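Local coordinates for peroxiredoxin (Clostridioides difficile, PDB 6TSB), which is a spore coat protein pairing a predicted peroxiredoxin with a chitin-cleaving domain, the latter being the glycosyl hydrolase family 18 part described here, at residues A[41-46]-A[58-63]; A[80-85]-A[129-134]; A[224-229]-A[236-241]. One frame throughout, in Å; residues are numbered along the deposited sequence.

From the N terminus, contact 1 comes first. It pairs neighbouring parallel strands and closes an 11-residue connection. Contact 2 closes a 43-residue span that holds strand 92-98 and two helices. It ties the last turn of helix 75-83 and the residues just after it to the turn leading into strand 133-137. Contact 3 closes a short loop of six residues and fixes the start of helix 237-246. The three follow one another in series, so none encloses or crosses another. Contacts 1 and 2 touch, with Pro46 on Gln80 and Phe59 on Leu81, and both reach the same sheet. Contact 3 lies apart, its centre about 28 Å from that of contact 1. Contacts 1 and 3 both meet the second subunit.

Contact 1: residues A[41-46]-A[58-63]; sequences YVLGNP and IFAFAE
Ile58 O is approached by two groups of strand 41-43. Val42 N donates a hydrogen bond to it at 2.9 Å, and Tyr41 CA adds a CA-H...O contact at 3.2 Å. The next bond of the parallel ladder runs the other way, from Ala60 N to Val42 O at 3.1 Å. Its donor stands above the plane of the Val42 carbonyl.

Tyr41, Ile58 and Ala60 turn their side chains to one face of the sheet. Tyr41 CG lies anti to its carbonyl carbon (chi1 -75°), and the ring passes obliquely across Ile58. Ile58 uses both branches. CD1 sits over a ring face, 3.8 Å from the centroid, in a CH-pi contact. CG2 meets Tyr41 CE2 at 3.4 Å. Ala60 CB lies farther off, at the ring edge. The hydroxyl is bound beyond the pair, by Asp135 and Asn203, which fixes the far end of the ring.

Leu43 CD1 packs on Ala60 O at 3.3 Å. The bond between Ala60 and Phe61 is a cis peptide. Next to it, Ala60 CB sits over the centre of the Phe61 ring, 3.5 Å above its plane.

Val42 and Phe59 point to the opposite face, where Phe59 packs on Leu78 of helix 75-83. On its other edge, strand 41-43 continues the sheet into the second subunit, whose Thr333 OG1 is hydrogen-bonded to Tyr41 O and Leu43 N. A strand of the partner thus lies beside the first barrel strand, consistent with a shared, exchanged barrel edge. The parallel ladder, the cis peptide in the second strand and a tyrosine reaching an aspartate of the strand 133-137 signature are characteristic of the TIM barrel of family 18 chitinases, where this region probably lines the substrate cleft.

Contact 2: residues A[80-85]-A[129-134]; sequences QLLALK and YALDGI
The backbones stay well apart, the nearest CA atoms being those of Leu82 and Leu131 at 8.1 Å, and the contact is made by side chains reaching across from a helix end to a turn. Leu82 does this on the apolar side. Its CD1 meets Tyr129 O at 3.3 Å and touches Tyr129 CD1 at 3.8 Å, at the ring edge and near the ring plane. Its other branch, CD2, meets Leu131 CD2 at 4.2 Å. Leu82 crosses both partners at about a right angle.

The turn is a Schellman motif that ends helix 112-128. Ala130 has positive phi (46°) there, and the chain then runs into barrel strand 133-137. Asp132 is the first aspartate of the DGxDxDxE signature of family 18 chitinases.

Lys85 and Asp132 meet tip to tip. Their salt bridge is long, NZ to OD2 3.4 Å, and both of its hydrogen bonds are weak. Asp132 OD2 also takes a bond from Val93 N of the intervening strand 92-98. Lys85 bends at chi3 (85°) and binds a water at 2.9 Å through NZ. That water donates to Ala130 O at 2.6 Å.

Contact 3: residues A[224-229]-A[236-241]; sequences NLFDSD and SVDAMV
The tight part of the contact lies where Asn224 and Leu225 meet the first turn of the helix starting at Val237. Asn224 O takes a nearly straight bond from Val237 N at 2.9 Å, and Leu225 O one from Asp238 N at 3.0 Å. These carbonyls serve two N-H groups of the first turn. A third, Ala239 N, is taken by the N-cap Ser236, whose OG accepts at 3.1 Å.

Asn224 CG sits between its backbone N and carbonyl carbon (chi1 55°). Its ND2 lies 3.2 Å from Ser236 CB and donates to Phe226 O and to Tyr235 O, holding the amide in place. Leu225 CD1 packs on Val237 CB at 3.7 Å.

The outer side is looser, with no hydrogen bond between the segments. Phe226 crosses Asp238 obliquely, Phe226 CE1 lying 3.5 Å from Asp238 CG, and packs on Gln294 of the second subunit. The exposed Asp227 rests OD1 against Ser236 CB at 3.4 Å. Asp238 OD1 is hydrogen-bonded to Tyr320 OH of the second subunit.

Beyond this capped start, helix 237-246 lays Met240 and Val241 against Leu204 of barrel strand 201-204, while Val241 also touches Leu326 of the second subunit.

Contact 1: residues A[41-46]-A[58-63]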
loop_
_atom_site.group_PDB
_atom_site.type_symbol
_atom_site.label_atom_id
_atom_site.label_comp_id
_atom_site.label_asym_id
_atom_site.label_seq_id
_atom_site.Cartn_x
_atom_site.Cartn_y
_atom_site.Cartn_z
ATOM N N TYR A 41 -26.575 8.455 0.464
ATOM C CA TYR A 41 -27.263 9.087 1.608
ATOM C C TYR A 41 -26.544 10.421 1.825
ATOM O O TYR A 41 -25.298 10.468 1.844
ATOM C CB TYR A 41 -27.298 8.173 2.854
ATOM C CG TYR A 41 -28.294 7.035 2.763
ATOM C CD1 TYR A 41 -28.008 5.872 2.057
ATOM C CD2 TYR A 41 -29.560 7.128 3.320
ATOM C CE1 TYR A 41 -28.931 4.842 1.928
ATOM C CE2 TYR A 41 -30.487 6.100 3.214
ATOM C CZ TYR A 41 -30.174 4.942 2.527
ATOM O OH TYR A 41 -31.087 3.936 2.396
ATOM N N VAL A 42 -27.335 11.479 1.967
ATOM C CA VAL A 42 -26.859 12.862 2.225
ATOM C C VAL A 42 -27.407 13.285 3.585
ATOM O O VAL A 42 -28.602 13.621 3.644
ATOM C CB VAL A 42 -27.356 13.780 1.100
ATOM C CG1 VAL A 42 -26.722 15.143 1.221
ATOM C CG2 VAL A 42 -27.110 13.175 -0.263
ATOM N N LEU A 43 -26.603 13.169 4.639
ATOM C CA LEU A 43 -26.942 13.610 6.024
ATOM C C LEU A 43 -26.313 14.978 6.321
ATOM O O LEU A 43 -25.085 15.040 6.561
ATOM C CB LEU A 43 -26.415 12.572 7.016
ATOM C CG LEU A 43 -26.708 12.869 8.481
ATOM C CD1 LEU A 43 -28.216 12.951 8.722
ATOM C CD2 LEU A 43 -26.029 11.847 9.399
ATOM N N GLY A 44 -27.121 16.034 6.357
ATOM C CA GLY A 44 -26.622 17.381 6.689
ATOM C C GLY A 44 -26.505 18.210 5.431
ATOM O O GLY A 44 -27.260 17.915 4.451
ATOM N N ASN A 45 -25.601 19.193 5.434
ATOM C CA ASN A 45 -25.518 20.216 4.355
ATOM C C ASN A 45 -25.095 19.582 3.031
ATOM O O ASN A 45 -23.970 19.113 2.901
ATOM C CB ASN A 45 -24.510 21.309 4.718
ATOM C CG ASN A 45 -24.581 22.459 3.742
ATOM O OD1 ASN A 45 -24.421 22.283 2.527
ATOM N ND2 ASN A 45 -24.867 23.625 4.294
ATOM N N PRO A 46 -25.913 19.608 1.963
ATOM C CA PRO A 46 -25.589 18.855 0.752
ATOM C C PRO A 46 -24.710 19.549 -0.305
ATOM O O PRO A 46 -24.696 19.084 -1.457
ATOM C CB PRO A 46 -26.996 18.674 0.158
ATOM C CG PRO A 46 -27.620 20.017 0.429
ATOM C CD PRO A 46 -27.190 20.318 1.852
ATOM N N ILE A 58 -30.205 10.220 -1.552
ATOM C CA ILE A 58 -31.200 9.842 -0.521
ATOM C C ILE A 58 -31.009 10.840 0.608
ATOM O O ILE A 58 -30.019 10.713 1.323
ATOM C CB ILE A 58 -31.050 8.378 -0.051
ATOM C CG1 ILE A 58 -31.113 7.371 -1.200
ATOM C CG2 ILE A 58 -32.107 8.076 0.987
ATOM C CD1 ILE A 58 -31.038 5.907 -0.758
ATOM N N PHE A 59 -31.918 11.811 0.716
ATOM C CA PHE A 59 -31.935 12.792 1.829
ATOM C C PHE A 59 -32.198 12.056 3.144
ATOM O O PHE A 59 -33.224 11.363 3.262
ATOM C CB PHE A 59 -33.008 13.862 1.619
ATOM C CG PHE A 59 -33.088 14.818 2.781
ATOM C CD1 PHE A 59 -32.111 15.788 2.970
ATOM C CD2 PHE A 59 -34.113 14.736 3.705
ATOM C CE1 PHE A 59 -32.164 16.660 4.047
ATOM C CE2 PHE A 59 -34.159 15.604 4.790
ATOM C CZ PHE A 59 -33.181 16.555 4.965
ATOM N N ALA A 60 -31.350 12.266 4.138
ATOM C CA ALA A 60 -31.546 11.739 5.503
ATOM C C ALA A 60 -31.611 12.884 6.531
ATOM O O ALA A 60 -30.699 13.705 6.605
ATOM C CB ALA A 60 -30.419 10.783 5.775
ATOM N N PHE A 61 -32.674 12.958 7.344
ATOM C CA PHE A 61 -33.837 12.076 7.326
ATOM C C PHE A 61 -35.142 12.871 7.499
ATOM O O PHE A 61 -35.095 13.983 7.952
ATOM C CB PHE A 61 -33.825 11.114 8.518
ATOM C CG PHE A 61 -32.701 10.123 8.565
ATOM C CD1 PHE A 61 -32.740 8.984 7.787
ATOM C CD2 PHE A 61 -31.637 10.296 9.435
ATOM C CE1 PHE A 61 -31.711 8.055 7.852
ATOM C CE2 PHE A 61 -30.614 9.361 9.504
ATOM C CZ PHE A 61 -30.653 8.239 8.710
ATOM N N ALA A 62 -36.290 12.311 7.126
ATOM C CA ALA A 62 -37.599 12.698 7.700
ATOM C C ALA A 62 -37.758 11.913 9.010
ATOM O O ALA A 62 -37.109 10.858 9.125
ATOM C CB ALA A 62 -38.708 12.435 6.719
ATOM N N GLU A 63 -38.541 12.415 9.970
ATOM C CA GLU A 63 -38.808 11.723 11.256
ATOM C C GLU A 63 -40.327 11.605 11.497
ATOM O O GLU A 63 -41.116 12.155 10.686
ATOM C CB GLU A 63 -38.049 12.415 12.397
ATOM C CG GLU A 63 -36.524 12.354 12.296
ATOM C CD GLU A 63 -35.854 10.985 12.099
ATOM O OE1 GLU A 63 -36.547 9.934 12.180
ATOM O OE2 GLU A 63 -34.611 10.956 11.853
#

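Contact 2: residues A[80-85]-A[129-134]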
loop_
_atom_site.group_PDB
_atom_site.type_symbol
_atom_site.label_atom_id
_atom_site.label_comp_id
_atom_site.label_asym_id
_atom_site.label_seq_id
_atom_site.Cartn_x
_atom_site.Cartn_y
_atom_site.Cartn_z
ATOM N N GLN A 80 -32.376 22.435 -1.181
ATOM C CA GLN A 80 -31.057 22.653 -1.829
ATOM C C GLN A 80 -30.746 21.436 -2.701
ATOM O O GLN A 80 -30.478 21.599 -3.896
ATOM C CB GLN A 80 -29.967 22.877 -0.785
ATOM C CG GLN A 80 -28.651 23.340 -1.393
ATOM C CD GLN A 80 -27.596 23.585 -0.351
ATOM O OE1 GLN A 80 -27.914 23.869 0.798
ATOM N NE2 GLN A 80 -26.338 23.476 -0.743
ATOM N N LEU A 81 -30.901 20.250 -2.131
ATOM C CA LEU A 81 -30.587 18.962 -2.804
ATOM C C LEU A 81 -31.524 18.759 -4.001
ATOM O O LEU A 81 -31.044 18.279 -5.038
ATOM C CB LEU A 81 -30.675 17.853 -1.752
ATOM C CG LEU A 81 -30.390 16.441 -2.243
ATOM C CD1 LEU A 81 -28.921 16.279 -2.627
ATOM C CD2 LEU A 81 -30.776 15.452 -1.156
ATOM N N LEU A 82 -32.785 19.185 -3.904
ATOM C CA LEU A 82 -33.796 19.050 -4.978
ATOM C C LEU A 82 -33.390 19.922 -6.156
ATOM O O LEU A 82 -33.765 19.569 -7.285
ATOM C CB LEU A 82 -35.187 19.466 -4.478
ATOM C CG LEU A 82 -35.961 18.359 -3.763
ATOM C CD1 LEU A 82 -37.167 18.911 -3.035
ATOM C CD2 LEU A 82 -36.387 17.292 -4.748
ATOM N N ALA A 83 -32.704 21.030 -5.885
ATOM C CA ALA A 83 -32.313 22.014 -6.915
ATOM C C ALA A 83 -31.257 21.413 -7.863
ATOM O O ALA A 83 -31.181 21.882 -9.002
ATOM C CB ALA A 83 -31.828 23.270 -6.242
ATOM N N LEU A 84 -30.494 20.400 -7.434
ATOM C CA LEU A 84 -29.521 19.682 -8.311
ATOM C C LEU A 84 -30.208 19.124 -9.558
ATOM O O LEU A 84 -29.490 18.829 -10.500
ATOM C CB LEU A 84 -28.844 18.539 -7.553
ATOM C CG LEU A 84 -27.920 18.980 -6.436
ATOM C CD1 LEU A 84 -27.239 17.778 -5.796
ATOM C CD2 LEU A 84 -26.900 19.984 -6.964
ATOM N N LYS A 85 -31.536 19.003 -9.572
ATOM C CA LYS A 85 -32.293 18.488 -10.737
ATOM C C LYS A 85 -32.350 19.558 -11.833
ATOM O O LYS A 85 -32.736 19.209 -12.972
ATOM C CB LYS A 85 -33.686 18.011 -10.314
ATOM C CG LYS A 85 -33.698 16.787 -9.399
ATOM C CD LYS A 85 -35.093 16.243 -9.137
ATOM C CE LYS A 85 -35.571 15.281 -10.204
ATOM N NZ LYS A 85 -37.047 15.151 -10.210
ATOM N N TYR A 129 -42.918 17.937 -2.229
ATOM C CA TYR A 129 -41.509 18.218 -2.598
ATOM C C TYR A 129 -41.154 17.744 -4.013
ATOM O O TYR A 129 -39.989 17.870 -4.392
ATOM C CB TYR A 129 -40.586 17.580 -1.572
ATOM C CG TYR A 129 -40.509 18.328 -0.274
ATOM C CD1 TYR A 129 -39.610 19.364 -0.104
ATOM C CD2 TYR A 129 -41.303 17.985 0.800
ATOM C CE1 TYR A 129 -39.520 20.057 1.091
ATOM C CE2 TYR A 129 -41.208 18.656 2.010
ATOM C CZ TYR A 129 -40.319 19.703 2.159
ATOM O OH TYR A 129 -40.207 20.354 3.357
ATOM N N ALA A 130 -42.122 17.250 -4.780
ATOM C CA ALA A 130 -41.896 16.561 -6.074
ATOM C C ALA A 130 -40.747 15.548 -5.928
ATOM O O ALA A 130 -39.842 15.548 -6.791
ATOM C CB ALA A 130 -41.602 17.574 -7.159
ATOM N N LEU A 131 -40.784 14.701 -4.894
ATOM C CA LEU A 131 -39.759 13.645 -4.704
ATOM C C LEU A 131 -39.947 12.559 -5.760
ATOM O O LEU A 131 -41.068 12.407 -6.287
ATOM C CB LEU A 131 -39.874 13.028 -3.315
ATOM C CG LEU A 131 -39.739 13.977 -2.130
ATOM C CD1 LEU A 131 -39.816 13.146 -0.855
ATOM C CD2 LEU A 131 -38.435 14.746 -2.187
ATOM N N ASP A 132 -38.883 11.822 -6.028
ATOM C CA ASP A 132 -38.887 10.645 -6.935
ATOM C C ASP A 132 -39.295 9.393 -6.133
ATOM O O ASP A 132 -39.734 8.394 -6.736
ATOM C CB ASP A 132 -37.517 10.545 -7.588
ATOM C CG ASP A 132 -37.215 11.721 -8.501
ATOM O OD1 ASP A 132 -37.896 11.822 -9.552
ATOM O OD2 ASP A 132 -36.296 12.519 -8.156
ATOM N N GLY A 133 -39.143 9.450 -4.810
ATOM C CA GLY A 133 -39.819 8.509 -3.914
ATOM C C GLY A 133 -39.217 8.513 -2.533
ATOM O O GLY A 133 -38.724 9.548 -2.098
ATOM N N ILE A 134 -39.240 7.360 -1.879
ATOM C CA ILE A 134 -39.053 7.286 -0.407
ATOM C C ILE A 134 -38.223 6.053 -0.063
ATOM O O ILE A 134 -38.273 5.037 -0.807
ATOM C CB ILE A 134 -40.439 7.338 0.301
ATOM C CG1 ILE A 134 -40.314 7.913 1.711
ATOM C CG2 ILE A 134 -41.183 6.004 0.300
ATOM C CD1 ILE A 134 -40.370 9.423 1.732
HETATM O O HOH W 1 -38.410 16.974 -8.385
#

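Contact 3: residues A[224-229]-A[236-241]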
loop_
_atom_site.group_PDB
_atom_site.type_symbol
_atom_site.label_atom_id
_atom_site.label_comp_id
_atom_site.label_asym_id
_atom_site.label_seq_id
_atom_site.Cartn_x
_atom_site.Cartn_y
_atom_site.Cartn_z
ATOM N N ASN A 224 -16.007 -6.052 6.291
ATOM C CA ASN A 224 -15.229 -7.109 5.588
ATOM C C ASN A 224 -16.073 -7.671 4.441
ATOM O O ASN A 224 -17.246 -8.014 4.672
ATOM C CB ASN A 224 -14.706 -8.158 6.566
ATOM C CG ASN A 224 -15.777 -8.799 7.422
ATOM O OD1 ASN A 224 -16.142 -8.278 8.492
ATOM N ND2 ASN A 224 -16.215 -9.980 7.002
ATOM N N LEU A 225 -15.536 -7.718 3.222
ATOM C CA LEU A 225 -16.327 -8.257 2.084
ATOM C C LEU A 225 -16.426 -9.789 2.252
ATOM O O LEU A 225 -17.549 -10.317 2.114
ATOM C CB LEU A 225 -15.705 -7.832 0.759
ATOM C CG LEU A 225 -16.386 -8.381 -0.489
ATOM C CD1 LEU A 225 -17.860 -7.992 -0.543
ATOM C CD2 LEU A 225 -15.667 -7.935 -1.759
ATOM N N PHE A 226 -15.338 -10.462 2.660
ATOM C CA PHE A 226 -15.302 -11.922 2.975
ATOM C C PHE A 226 -14.820 -12.142 4.410
ATOM O O PHE A 226 -14.445 -11.162 5.050
ATOM C CB PHE A 226 -14.437 -12.653 1.955
ATOM C CG PHE A 226 -14.960 -12.555 0.548
ATOM C CD1 PHE A 226 -16.094 -13.260 0.163
ATOM C CD2 PHE A 226 -14.303 -11.806 -0.404
ATOM C CE1 PHE A 226 -16.558 -13.201 -1.145
ATOM C CE2 PHE A 226 -14.784 -11.723 -1.703
ATOM C CZ PHE A 226 -15.911 -12.420 -2.074
ATOM N N ASP A 227 -14.886 -13.376 4.921
ATOM C CA ASP A 227 -14.405 -13.712 6.292
ATOM C C ASP A 227 -12.863 -13.695 6.314
ATOM O O ASP A 227 -12.235 -13.863 5.219
ATOM C CB ASP A 227 -14.939 -15.072 6.765
ATOM C CG ASP A 227 -16.427 -15.130 7.097
ATOM O OD1 ASP A 227 -17.010 -14.067 7.423
ATOM O OD2 ASP A 227 -16.994 -16.254 7.047
ATOM N N SER A 228 -12.293 -13.521 7.518
ATOM C CA SER A 228 -10.842 -13.548 7.857
ATOM C C SER A 228 -10.672 -13.707 9.380
ATOM O O SER A 228 -11.701 -13.860 10.094
ATOM C CB SER A 228 -10.150 -12.292 7.377
ATOM O OG SER A 228 -10.155 -11.296 8.400
ATOM N N ASP A 229 -9.426 -13.608 9.866
ATOM C CA ASP A 229 -9.052 -13.632 11.311
ATOM C C ASP A 229 -9.507 -12.349 12.010
ATOM O O ASP A 229 -9.652 -12.364 13.246
ATOM C CB ASP A 229 -7.534 -13.737 11.519
ATOM C CG ASP A 229 -7.044 -15.098 11.991
ATOM O OD1 ASP A 229 -7.868 -16.047 12.030
ATOM O OD2 ASP A 229 -5.839 -15.198 12.329
ATOM N N SER A 236 -20.074 -10.714 7.448
ATOM C CA SER A 236 -19.354 -10.391 6.197
ATOM C C SER A 236 -20.345 -9.866 5.143
ATOM O O SER A 236 -21.528 -10.337 5.116
ATOM C CB SER A 236 -18.626 -11.618 5.713
ATOM O OG SER A 236 -19.361 -12.245 4.677
ATOM N N VAL A 237 -19.910 -8.969 4.256
ATOM C CA VAL A 237 -20.821 -8.410 3.211
ATOM C C VAL A 237 -21.392 -9.578 2.407
ATOM O O VAL A 237 -22.615 -9.625 2.253
ATOM C CB VAL A 237 -20.135 -7.387 2.288
ATOM C CG1 VAL A 237 -21.029 -6.982 1.136
ATOM C CG2 VAL A 237 -19.634 -6.166 3.062
ATOM N N ASP A 238 -20.528 -10.484 1.937
ATOM C CA ASP A 238 -20.867 -11.588 0.996
ATOM C C ASP A 238 -21.964 -12.471 1.599
ATOM O O ASP A 238 -22.901 -12.818 0.867
ATOM C CB ASP A 238 -19.626 -12.430 0.655
ATOM C CG ASP A 238 -19.877 -13.755 -0.063
ATOM O OD1 ASP A 238 -20.312 -13.756 -1.260
ATOM O OD2 ASP A 238 -19.633 -14.772 0.579
ATOM N N ALA A 239 -21.817 -12.863 2.859
ATOM C CA ALA A 239 -22.817 -13.679 3.584
ATOM C C ALA A 239 -24.168 -12.925 3.693
ATOM O O ALA A 239 -25.222 -13.604 3.741
ATOM C CB ALA A 239 -22.266 -14.072 4.937
ATOM N N MET A 240 -24.167 -11.581 3.743
ATOM C CA MET A 240 -25.417 -10.775 3.845
ATOM C C MET A 240 -26.085 -10.745 2.487
ATOM O O MET A 240 -27.322 -10.958 2.421
ATOM C CB MET A 240 -25.159 -9.348 4.322
ATOM C CG MET A 240 -24.917 -9.318 5.789
ATOM S SD MET A 240 -24.998 -7.647 6.453
ATOM C CE MET A 240 -24.585 -8.055 8.145
ATOM N N VAL A 241 -25.300 -10.609 1.427
ATOM C CA VAL A 241 -25.869 -10.665 0.052
ATOM C C VAL A 241 -26.445 -12.065 -0.224
ATOM O O VAL A 241 -27.531 -12.155 -0.812
ATOM C CB VAL A 241 -24.820 -10.294 -0.989
ATOM C CG1 VAL A 241 -25.437 -10.282 -2.373
ATOM C CG2 VAL A 241 -24.175 -8.966 -0.648
#